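Haloacid dehalogenase-like hydrolase (Bacteroides thetaiotaomicron, PDB 2RBK) probably acts as a magnesium-dependent phosphatase of the haloacid dehalogenase superfamily, holding a magnesium ion and a vanadate-type ligand in its active site. Local coordinates at residues I148-I154 with A177-T182; I166-E170 with V181-T187. All coordinates share one frame; numbering follows the deposited sequence.

Interaction 1 (I148-I154 with A177-T182); sequences IQMTPFI and AFADVT
Phe178 lays its CB over one face of the Phe153 ring, 4.0 Å from the ring centroid, while its own ring, with CD1 3.4 Å from Thr151 CG2, continues edge-to-face onto Phe125 and Trp174. Next, the amide of Ala179 closes a nearly straight bond to the carbonyl of Pro152, N to O 3.1 Å. Asp180 turns its carboxylate over the side-chain amide of Gln149, planes 6° apart, and takes the hydroxyl of Thr151 on the anti side of OD1, 23° out of the carboxylate plane (OG1 to OD1 2.7 Å). The hydroxyl reaches it because chi1 of -59° sets OG1 opposite the carbonyl carbon. Asn69 joins Asp180 OD2 to Gln149 OE1, and Gln149 NE2 is held by Gly44 O. Were the Asp180 carboxylate cut back to an alanine, the Thr151 hydroxyl would probably lose its acceptor and the Gln149 amide its stacked neighbour. Val181 exchanges both backbone bonds with Met150 and rests CG2 on Pro152 CD, 3.9 Å away. Thr182 follows, CG2 3.4 Å from Gln149 OE1. Such an antiparallel bridge, flanked by a polar cluster, probably belongs to the cap domain of this HAD-type hydrolase, with the Asp180 side chain about 5 Å from the bound vanadate.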
# COMPACT_ATOMS: atom_id res chain seq x y z
N ILE A 148 -11.75 7.24 4.22
CA ILE A 148 -10.44 7.53 3.65
C ILE A 148 -10.09 6.58 2.54
O ILE A 148 -9.51 6.97 1.49
CB ILE A 148 -9.36 7.49 4.73
CG1 ILE A 148 -9.74 8.46 5.87
CG2 ILE A 148 -8.00 7.78 4.15
CD1 ILE A 148 -8.71 8.62 6.94
N GLN A 149 -10.47 5.30 2.64
CA GLN A 149 -10.22 4.31 1.61
C GLN A 149 -11.37 3.30 1.61
O GLN A 149 -11.86 2.91 2.66
CB GLN A 149 -8.88 3.57 1.83
CG GLN A 149 -8.58 2.55 0.74
CD GLN A 149 -7.14 2.07 0.86
OE1 GLN A 149 -6.25 2.74 0.26
NE2 GLN A 149 -6.86 1.03 1.60
N MET A 150 -11.78 2.89 0.40
CA MET A 150 -12.69 1.77 0.24
C MET A 150 -11.99 0.68 -0.52
O MET A 150 -11.24 0.96 -1.46
CB MET A 150 -13.92 2.16 -0.56
CG MET A 150 -14.72 3.24 -0.11
SD MET A 150 -16.02 3.76 -1.18
CE MET A 150 -15.48 4.49 -2.65
N THR A 151 -12.27 -0.55 -0.17
CA THR A 151 -11.67 -1.73 -0.82
C THR A 151 -12.77 -2.67 -1.28
O THR A 151 -13.15 -3.59 -0.52
CB THR A 151 -10.65 -2.34 0.12
OG1 THR A 151 -9.66 -1.34 0.42
CG2 THR A 151 -9.99 -3.53 -0.54
N PRO A 152 -13.31 -2.43 -2.46
CA PRO A 152 -14.31 -3.33 -3.03
C PRO A 152 -13.67 -4.57 -3.63
O PRO A 152 -12.62 -4.54 -4.26
CB PRO A 152 -14.95 -2.46 -4.16
CG PRO A 152 -13.82 -1.58 -4.57
CD PRO A 152 -13.12 -1.21 -3.30
N PHE A 153 -14.36 -5.72 -3.43
CA PHE A 153 -13.90 -7.00 -3.95
C PHE A 153 -14.55 -7.16 -5.33
O PHE A 153 -15.50 -7.92 -5.55
CB PHE A 153 -14.27 -8.14 -2.98
CG PHE A 153 -13.33 -8.17 -1.81
CD1 PHE A 153 -13.44 -7.14 -0.87
CD2 PHE A 153 -12.32 -9.09 -1.59
CE1 PHE A 153 -12.60 -7.11 0.22
CE2 PHE A 153 -11.47 -9.07 -0.49
CZ PHE A 153 -11.59 -8.02 0.41
N ILE A 154 -14.04 -6.36 -6.30
CA ILE A 154 -14.57 -6.30 -7.69
C ILE A 154 -13.51 -6.73 -8.66
O ILE A 154 -12.33 -6.47 -8.46
CB ILE A 154 -15.07 -4.87 -8.01
CG1 ILE A 154 -14.02 -3.78 -7.79
CG2 ILE A 154 -16.36 -4.66 -7.22
CD1 ILE A 154 -14.49 -2.42 -8.23
N ALA A 177 -7.76 -9.94 -6.20
CA ALA A 177 -9.21 -10.05 -6.03
C ALA A 177 -10.00 -8.81 -5.63
O ALA A 177 -11.25 -8.80 -5.47
CB ALA A 177 -9.41 -11.10 -4.93
N PHE A 178 -9.32 -7.69 -5.48
CA PHE A 178 -9.94 -6.47 -4.94
C PHE A 178 -9.11 -5.28 -5.35
O PHE A 178 -7.99 -5.45 -5.81
CB PHE A 178 -9.98 -6.59 -3.44
CG PHE A 178 -8.64 -6.75 -2.71
CD1 PHE A 178 -7.95 -5.62 -2.29
CD2 PHE A 178 -8.09 -8.01 -2.41
CE1 PHE A 178 -6.75 -5.76 -1.61
CE2 PHE A 178 -6.88 -8.15 -1.72
CZ PHE A 178 -6.23 -7.00 -1.32
N ALA A 179 -9.66 -4.10 -5.13
CA ALA A 179 -8.97 -2.85 -5.45
C ALA A 179 -9.11 -1.90 -4.26
O ALA A 179 -10.08 -2.00 -3.52
CB ALA A 179 -9.54 -2.22 -6.72
N ASP A 180 -8.21 -0.93 -4.17
CA ASP A 180 -8.29 0.14 -3.20
C ASP A 180 -8.66 1.44 -3.91
O ASP A 180 -8.04 1.79 -4.92
CB ASP A 180 -6.95 0.36 -2.51
CG ASP A 180 -6.49 -0.76 -1.60
OD1 ASP A 180 -7.34 -1.44 -0.97
OD2 ASP A 180 -5.22 -0.90 -1.52
N VAL A 181 -9.62 2.14 -3.36
CA VAL A 181 -10.17 3.37 -3.91
C VAL A 181 -9.90 4.48 -2.89
O VAL A 181 -10.26 4.36 -1.72
CB VAL A 181 -11.66 3.21 -4.17
CG1 VAL A 181 -12.21 4.50 -4.81
CG2 VAL A 181 -11.93 2.04 -5.09
N THR A 182 -9.27 5.58 -3.38
CA THR A 182 -8.93 6.74 -2.58
C THR A 182 -9.28 7.99 -3.37
O THR A 182 -9.61 7.95 -4.55
CB THR A 182 -7.43 6.72 -2.22
OG1 THR A 182 -6.70 6.54 -3.44
CG2 THR A 182 -7.10 5.64 -1.19

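Interaction 2 (I166-E170 with V181-T187); sequences IPTCE and VTAKGDT
Glu170 and Thr182 exchange two backbone hydrogen bonds, Glu170 N to Thr182 O at 2.8 Å and Thr182 N to Glu170 O at 3.0 Å, as an antiparallel hydrogen-bonded pair. Just beyond it, OE2 of Glu170 accepts the amide N of Gly185 at 2.7 Å, on the anti side and 21° out of the carboxylate plane. CG, set opposite the carbonyl carbon, packs against Ala183 O; the bend at chi2 (-55°) then turns the carboxylate to the Gly185 amide. The motif so gripped is a type II beta turn, Ala183 to Asp186, through which the chain leaves strand 180-182 for helix 188-199; Thr182 OG1 ties its far end by bonding Asp186 O, and Thr187, its hydroxyl bonded to Ser217, sits at the N-cap position. Water carries the remaining polar links. One molecule joins Thr168 OG1, itself bonded to Glu89, to the amide of Lys184; two more connect Glu170 OE2 with Lys184 NZ, one of these links being weak, and OE2 stays 4.9 Å from NZ. Apolar contacts gather at Val181, whose CG1 meets Cys169 CB at 3.5 Å and, more loosely, the tip of Ile166 at CD1. Ile166 and Cys169 also touch Glu89 on helix 87-100.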
# COMPACT_ATOMS: atom_id res chain seq x y z
N ILE A 166 -17.54 6.70 -9.77
CA ILE A 166 -16.45 7.17 -8.88
C ILE A 166 -15.51 8.06 -9.70
O ILE A 166 -14.31 7.75 -9.82
CB ILE A 166 -15.72 6.02 -8.11
CG1 ILE A 166 -15.20 4.93 -9.00
CG2 ILE A 166 -16.69 5.45 -7.05
CD1 ILE A 166 -14.10 3.98 -8.41
N PRO A 167 -16.02 9.16 -10.28
CA PRO A 167 -15.29 9.88 -11.29
C PRO A 167 -14.06 10.64 -10.87
O PRO A 167 -13.29 11.02 -11.78
CB PRO A 167 -16.29 10.90 -11.81
CG PRO A 167 -17.16 11.16 -10.61
CD PRO A 167 -17.36 9.76 -10.07
N THR A 168 -13.83 10.81 -9.61
CA THR A 168 -12.64 11.54 -9.18
C THR A 168 -11.67 10.70 -8.38
O THR A 168 -10.59 11.15 -8.08
CB THR A 168 -12.97 12.85 -8.41
OG1 THR A 168 -13.50 12.55 -7.15
CG2 THR A 168 -13.88 13.79 -9.21
N CYS A 169 -11.99 9.49 -8.04
CA CYS A 169 -11.15 8.65 -7.19
C CYS A 169 -10.02 8.00 -7.99
O CYS A 169 -10.11 7.72 -9.18
CB CYS A 169 -11.94 7.57 -6.50
SG CYS A 169 -13.09 8.09 -5.27
N GLU A 170 -8.97 7.67 -7.27
CA GLU A 170 -7.92 6.80 -7.72
C GLU A 170 -8.26 5.37 -7.38
O GLU A 170 -8.89 5.10 -6.34
CB GLU A 170 -6.63 7.14 -7.01
CG GLU A 170 -6.17 8.56 -7.20
CD GLU A 170 -6.00 9.07 -8.61
OE1 GLU A 170 -5.68 8.28 -9.51
OE2 GLU A 170 -6.18 10.31 -8.82
N VAL A 181 -9.62 2.14 -3.36
CA VAL A 181 -10.17 3.37 -3.91
C VAL A 181 -9.90 4.48 -2.89
O VAL A 181 -10.26 4.36 -1.72
CB VAL A 181 -11.66 3.21 -4.17
CG1 VAL A 181 -12.21 4.50 -4.81
CG2 VAL A 181 -11.93 2.04 -5.09
N THR A 182 -9.27 5.58 -3.38
CA THR A 182 -8.93 6.74 -2.58
C THR A 182 -9.28 7.99 -3.37
O THR A 182 -9.61 7.95 -4.55
CB THR A 182 -7.43 6.72 -2.22
OG1 THR A 182 -6.70 6.54 -3.44
CG2 THR A 182 -7.10 5.64 -1.19
N ALA A 183 -9.21 9.15 -2.69
CA ALA A 183 -9.58 10.39 -3.33
C ALA A 183 -8.58 10.83 -4.38
O ALA A 183 -7.45 10.33 -4.50
CB ALA A 183 -9.74 11.47 -2.25
N LYS A 184 -8.99 11.82 -5.18
CA LYS A 184 -8.23 12.36 -6.30
C LYS A 184 -6.80 12.64 -5.93
O LYS A 184 -6.51 13.38 -5.02
CB LYS A 184 -8.90 13.67 -6.76
CG LYS A 184 -8.24 14.50 -7.83
CD LYS A 184 -8.61 13.83 -9.16
CE LYS A 184 -8.21 14.72 -10.32
NZ LYS A 184 -8.22 13.82 -11.52
N GLY A 185 -5.88 12.05 -6.73
CA GLY A 185 -4.48 12.29 -6.56
C GLY A 185 -3.80 11.46 -5.49
O GLY A 185 -2.57 11.48 -5.43
N ASP A 186 -4.54 10.72 -4.67
CA ASP A 186 -3.95 9.96 -3.57
C ASP A 186 -3.49 8.61 -4.02
O ASP A 186 -4.25 7.65 -4.08
CB ASP A 186 -4.94 9.89 -2.42
CG ASP A 186 -5.17 11.30 -1.87
OD1 ASP A 186 -4.24 12.13 -1.90
OD2 ASP A 186 -6.34 11.55 -1.51
N THR A 187 -2.21 8.54 -4.39
CA THR A 187 -1.48 7.34 -4.71
C THR A 187 -0.18 7.34 -3.92
O THR A 187 0.15 8.35 -3.27
CB THR A 187 -1.12 7.16 -6.21
OG1 THR A 187 -0.10 8.04 -6.53
CG2 THR A 187 -2.34 7.45 -7.09
O HOH W 1 -11.76 12.62 -4.97
O HOH W 2 -5.44 11.87 -10.92
O HOH W 3 -8.45 10.98 -10.90

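Following the chain from the N terminus, strand 149-152 comes first, then helix 156-162, the turn at 166-170 that leads into strand 170-172, and finally strand 180-182 with the turn after it. Interaction 1 closes a loop of 22 intervening residues; interaction 2 closes a shorter one of 10. Their segments alternate along the chain, so the two loops cross. Strand 180-182 is common to both: Val181 and Thr182 face 149-152 in one contact and 166-170 in the other. Interaction 1 thereby ties this strand to the sheet of strands 104-107 and 112-115, while interaction 2 joins it to strand 170-172 and fixes the exit toward helix 188-199.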